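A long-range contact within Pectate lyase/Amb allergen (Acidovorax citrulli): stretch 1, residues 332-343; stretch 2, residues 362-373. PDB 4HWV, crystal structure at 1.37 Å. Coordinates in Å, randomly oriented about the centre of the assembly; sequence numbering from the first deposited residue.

Stretch 1 332-343: QNLRQRQARVRY
Stretch 2 (362-373) DYPWLAGMTLGQ

Two segments of one pectate lyase chain run side by side in the same direction, joined mainly through their backbones and burying 948 Å² (both sides summed). The register pairs Arg-335 with Trp-365 (CA to CA 4.4 Å), Gln-336 with Ala-367 (CA to CA 4.7 Å), Gln-338 with Gly-368 (CA to CA 5.0 Å), Arg-340 with Thr-370 (CA to CA 4.6 Å) and Arg-342 with Gly-372 (CA to CA 4.6 Å). Asp-362 makes no contact. Tyr-363 (phi/psi -132/68, chi1 m) points CA-to-CB toward stretch 1, where its CB lies 3.3 Å from Asn-333 O, but its ring end leads away; Asn-333 itself is at a corner of the chain, with positive phi and psi (53/45). Pro-364 (-59/140) offers its carbonyl to the extended Arg-335 side chain (chi1 to chi3 all t, chi4 84°): Arg-335 NH1 donates to Pro-364 O at 2.9 Å, near the guanidinium plane.

Trp-365 (-61/128, chi1 t, chi2 -78°) starts away from stretch 1, yet its buried indole returns to it. Gln-338 NE2 sits over one face of the ring, 3.4 Å from Trp-365 CZ3. Leu-366 (-111/-50, chi1 t, chi2 p) points toward stretch 1; its CB lies over one face of the Arg-335 guanidinium and 3.7 Å from Arg-335 CG, so an exposed leucine packs against the arginine. Arg-335 O is a double acceptor, taking Leu-366 N at 2.8 Å and Ala-367 N at 3.0 Å. Ala-367 is extended (-149/156), and its small side chain fits beside Gln-336, CB to CB 4.3 Å. Ala-367 O receives Gln-338 NE2 at 2.9 Å and a CA-H...O contact from Gln-336 CA at 3.4 Å. The Gln-338 amide (chi1 p, chi2 t, chi3 -46°) also donates from NE2 to Leu-334 O at 3.0 Å, tying both stretches to one side chain.

Gly-368 (-102/-105) suits its place because an ideal CB would come 2.9 Å from Trp-365 CZ2. Its O accepts Gln-338 N at 2.9 Å and a water that also donates to Thr-370 OG1 and weakly accepts from Arg-337 N. A cis peptide links Gln-338 to Ala-339.

At Met-369 (-88/135, chi1 m), whose CA-to-CB points away, a strand begins, and Thr-370 and Leu-371 pair parallel with Arg-340 and Val-341. Thr-370 N donates to Ala-339 O (3.0 Å), and Val-341 N to Thr-370 O (2.9 Å). Thr-370 (chi1 m) and Arg-340 share one sheet face, with Arg-340 CG 3.8 Å from Thr-370 CB; Val-341 (chi1 t) and Leu-371 (t, p) occupy the other. Gly-372 N makes a weak bond to Val-341 O (2.7 Å, 130°); an ideal CB here would clash with Val-341 O and Arg-340 NH1. Gln-373 (-58/116, chi1 t, chi2 p) closes the contact: its O accepts Tyr-343 N at 2.8 Å and lies over one face of the Tyr-343 ring, while a water bridges Gln-373 NE2 and Tyr-343 OH.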

# COMPACT_ATOMS: atom_id res chain seq x y z
N GLN A 332 5.48 -9.73 -11.71
CA GLN A 332 4.66 -10.32 -10.66
C GLN A 332 3.40 -9.51 -10.41
O GLN A 332 3.46 -8.29 -10.25
CB GLN A 332 5.48 -10.41 -9.37
CG GLN A 332 4.74 -11.04 -8.20
CD GLN A 332 5.57 -11.15 -6.95
OE1 GLN A 332 6.54 -10.41 -6.76
NE2 GLN A 332 5.19 -12.05 -6.07
N ASN A 333 2.24 -10.17 -10.37
CA ASN A 333 1.00 -9.46 -10.09
C ASN A 333 0.79 -8.28 -11.03
O ASN A 333 0.41 -7.18 -10.59
CB ASN A 333 0.92 -8.98 -8.64
CG ASN A 333 1.04 -10.11 -7.66
OD1 ASN A 333 0.87 -11.28 -8.00
ND2 ASN A 333 1.35 -9.76 -6.42
N LEU A 334 1.04 -8.50 -12.32
CA LEU A 334 0.73 -7.52 -13.35
C LEU A 334 -0.47 -8.03 -14.14
O LEU A 334 -0.56 -9.22 -14.45
CB LEU A 334 1.91 -7.31 -14.31
CG LEU A 334 3.27 -7.00 -13.68
CD1 LEU A 334 4.34 -6.88 -14.78
CD2 LEU A 334 3.20 -5.72 -12.84
N ARG A 335 -1.38 -7.12 -14.48
CA ARG A 335 -2.60 -7.55 -15.15
C ARG A 335 -2.48 -7.74 -16.66
O ARG A 335 -3.01 -8.71 -17.22
CB ARG A 335 -3.74 -6.58 -14.84
CG ARG A 335 -5.06 -6.91 -15.51
CD ARG A 335 -6.21 -6.32 -14.70
NE ARG A 335 -7.51 -6.41 -15.36
CZ ARG A 335 -8.30 -7.47 -15.32
NH1 ARG A 335 -7.90 -8.57 -14.70
NH2 ARG A 335 -9.49 -7.45 -15.93
N GLN A 336 -1.79 -6.82 -17.34
CA GLN A 336 -1.75 -6.86 -18.81
C GLN A 336 -0.61 -6.00 -19.34
O GLN A 336 0.14 -5.39 -18.56
CB GLN A 336 -3.08 -6.40 -19.40
CG GLN A 336 -3.46 -4.96 -19.01
CD GLN A 336 -4.85 -4.59 -19.47
OE1 GLN A 336 -5.18 -4.73 -20.65
NE2 GLN A 336 -5.68 -4.13 -18.53
N ARG A 337 -0.48 -5.98 -20.66
CA ARG A 337 0.63 -5.27 -21.33
C ARG A 337 1.98 -5.72 -20.79
O ARG A 337 2.80 -4.91 -20.35
CB ARG A 337 0.50 -3.75 -21.20
CG ARG A 337 -0.78 -3.18 -21.76
CD ARG A 337 -0.61 -1.67 -21.88
NE ARG A 337 -1.85 -0.98 -22.24
CZ ARG A 337 -2.04 0.33 -22.09
NH1 ARG A 337 -1.11 1.10 -21.54
NH2 ARG A 337 -3.19 0.86 -22.49
N GLN A 338 2.23 -7.02 -20.84
CA GLN A 338 3.50 -7.52 -20.34
C GLN A 338 4.24 -8.38 -21.38
O GLN A 338 4.49 -9.56 -21.16
CB GLN A 338 3.33 -8.21 -18.96
CG GLN A 338 2.26 -9.32 -18.86
CD GLN A 338 1.86 -9.63 -17.42
OE1 GLN A 338 2.72 -9.78 -16.53
NE2 GLN A 338 0.56 -9.76 -17.19
N ALA A 339 4.65 -7.79 -22.52
CA ALA A 339 4.46 -6.39 -22.93
C ALA A 339 3.45 -6.33 -24.08
O ALA A 339 3.23 -7.34 -24.77
CB ALA A 339 5.81 -5.80 -23.39
N ARG A 340 2.86 -5.15 -24.30
CA ARG A 340 2.00 -4.95 -25.46
C ARG A 340 2.82 -4.27 -26.55
O ARG A 340 3.26 -3.12 -26.38
CB ARG A 340 0.78 -4.10 -25.11
CG ARG A 340 -0.28 -4.09 -26.20
CD ARG A 340 -1.22 -2.87 -26.13
NE ARG A 340 -2.40 -3.09 -26.97
CZ ARG A 340 -2.39 -3.02 -28.31
NH1 ARG A 340 -1.28 -2.70 -28.96
NH2 ARG A 340 -3.51 -3.28 -28.99
N VAL A 341 3.03 -4.96 -27.68
CA VAL A 341 4.01 -4.50 -28.67
C VAL A 341 3.42 -4.12 -30.02
O VAL A 341 2.91 -4.98 -30.76
CB VAL A 341 5.09 -5.56 -28.89
CG1 VAL A 341 6.09 -5.06 -29.91
CG2 VAL A 341 5.76 -5.91 -27.55
N ARG A 342 3.50 -2.83 -30.35
CA ARG A 342 3.26 -2.34 -31.72
C ARG A 342 4.58 -1.90 -32.32
O ARG A 342 5.43 -1.39 -31.61
CB ARG A 342 2.35 -1.10 -31.75
CG ARG A 342 0.94 -1.31 -31.23
CD ARG A 342 0.22 0.03 -31.27
NE ARG A 342 -1.21 -0.04 -30.99
CZ ARG A 342 -1.80 0.35 -29.86
NH1 ARG A 342 -1.09 0.85 -28.87
NH2 ARG A 342 -3.12 0.27 -29.75
N TYR A 343 4.73 -2.11 -33.64
CA TYR A 343 5.79 -1.51 -34.47
C TYR A 343 7.22 -1.91 -34.18
O TYR A 343 8.00 -2.00 -35.11
CB TYR A 343 5.64 0.03 -34.59
CG TYR A 343 4.43 0.35 -35.45
CD1 TYR A 343 4.46 0.13 -36.83
CD2 TYR A 343 3.24 0.78 -34.87
CE1 TYR A 343 3.34 0.37 -37.62
CE2 TYR A 343 2.11 1.02 -35.65
CZ TYR A 343 2.17 0.79 -37.02
OH TYR A 343 1.07 1.00 -37.81
N ASP A 362 -5.81 -8.47 -6.34
CA ASP A 362 -5.71 -7.03 -6.61
C ASP A 362 -5.45 -6.74 -8.09
O ASP A 362 -6.02 -5.80 -8.67
CB ASP A 362 -4.63 -6.37 -5.77
CG ASP A 362 -5.14 -5.95 -4.40
OD1 ASP A 362 -6.29 -6.29 -4.05
OD2 ASP A 362 -4.38 -5.26 -3.69
N TYR A 363 -4.60 -7.56 -8.70
CA TYR A 363 -4.24 -7.38 -10.10
C TYR A 363 -4.36 -8.72 -10.81
O TYR A 363 -3.37 -9.30 -11.23
CB TYR A 363 -2.82 -6.83 -10.23
CG TYR A 363 -2.68 -5.42 -9.71
CD1 TYR A 363 -3.08 -4.33 -10.50
CD2 TYR A 363 -2.15 -5.17 -8.45
CE1 TYR A 363 -2.96 -3.03 -10.04
CE2 TYR A 363 -2.03 -3.87 -7.96
CZ TYR A 363 -2.42 -2.80 -8.76
OH TYR A 363 -2.31 -1.50 -8.31
N PRO A 364 -5.59 -9.22 -10.95
CA PRO A 364 -5.74 -10.54 -11.60
C PRO A 364 -5.18 -10.50 -13.02
O PRO A 364 -5.37 -9.53 -13.74
CB PRO A 364 -7.27 -10.76 -11.63
CG PRO A 364 -7.83 -9.77 -10.66
CD PRO A 364 -6.89 -8.59 -10.67
N TRP A 365 -4.52 -11.57 -13.41
CA TRP A 365 -3.98 -11.69 -14.75
C TRP A 365 -5.09 -11.63 -15.80
O TRP A 365 -6.07 -12.39 -15.76
CB TRP A 365 -3.28 -13.03 -14.88
CG TRP A 365 -2.64 -13.31 -16.22
CD1 TRP A 365 -3.27 -13.72 -17.37
CD2 TRP A 365 -1.24 -13.27 -16.52
NE1 TRP A 365 -2.35 -13.91 -18.36
CE2 TRP A 365 -1.09 -13.65 -17.87
CE3 TRP A 365 -0.09 -12.93 -15.78
CZ2 TRP A 365 0.14 -13.73 -18.49
CZ3 TRP A 365 1.13 -13.02 -16.40
CH2 TRP A 365 1.24 -13.42 -17.74
N LEU A 366 -4.89 -10.74 -16.77
CA LEU A 366 -5.77 -10.65 -17.92
C LEU A 366 -5.06 -11.12 -19.20
O LEU A 366 -5.60 -11.94 -19.95
CB LEU A 366 -6.29 -9.22 -18.10
CG LEU A 366 -7.17 -9.02 -19.34
CD1 LEU A 366 -8.45 -9.86 -19.31
CD2 LEU A 366 -7.49 -7.54 -19.46
N ALA A 367 -3.87 -10.59 -19.46
CA ALA A 367 -3.11 -10.92 -20.68
C ALA A 367 -1.63 -10.84 -20.37
O ALA A 367 -1.21 -10.10 -19.47
CB ALA A 367 -3.47 -9.96 -21.82
N GLY A 368 -0.86 -11.57 -21.17
CA GLY A 368 0.59 -11.56 -21.06
C GLY A 368 1.21 -10.70 -22.13
O GLY A 368 1.18 -9.46 -22.05
N MET A 369 1.79 -11.35 -23.14
CA MET A 369 2.39 -10.68 -24.29
C MET A 369 1.32 -10.46 -25.34
O MET A 369 0.53 -11.36 -25.63
CB MET A 369 3.45 -11.58 -24.92
CG MET A 369 4.52 -12.03 -24.00
SD MET A 369 5.61 -13.12 -24.92
CE MET A 369 6.43 -13.86 -23.50
N THR A 370 1.29 -9.26 -25.92
CA THR A 370 0.37 -8.99 -27.02
C THR A 370 1.15 -8.59 -28.25
O THR A 370 1.92 -7.62 -28.23
CB THR A 370 -0.62 -7.87 -26.67
OG1 THR A 370 -1.42 -8.29 -25.55
CG2 THR A 370 -1.52 -7.55 -27.85
N LEU A 371 0.97 -9.36 -29.32
CA LEU A 371 1.43 -8.94 -30.65
C LEU A 371 0.46 -7.90 -31.18
O LEU A 371 -0.62 -8.25 -31.66
CB LEU A 371 1.51 -10.13 -31.61
CG LEU A 371 1.84 -9.78 -33.07
CD1 LEU A 371 3.17 -9.08 -33.19
CD2 LEU A 371 1.82 -11.05 -33.93
N GLY A 372 0.81 -6.63 -31.04
CA GLY A 372 0.03 -5.56 -31.61
C GLY A 372 0.50 -5.19 -33.00
O GLY A 372 1.31 -5.88 -33.63
N GLN A 373 -0.03 -4.07 -33.48
CA GLN A 373 0.09 -3.70 -34.89
C GLN A 373 1.54 -3.59 -35.32
O GLN A 373 2.26 -2.73 -34.82
CB GLN A 373 -0.61 -2.38 -35.13
CG GLN A 373 -0.76 -2.06 -36.61
CD GLN A 373 -1.62 -3.05 -37.33
OE1 GLN A 373 -2.62 -3.53 -36.80
NE2 GLN A 373 -1.24 -3.38 -38.57
O HOH W 1 -0.79 -7.70 -22.91
O HOH W 2 -2.43 -3.19 -31.84
O HOH W 3 0.79 -1.34 -39.56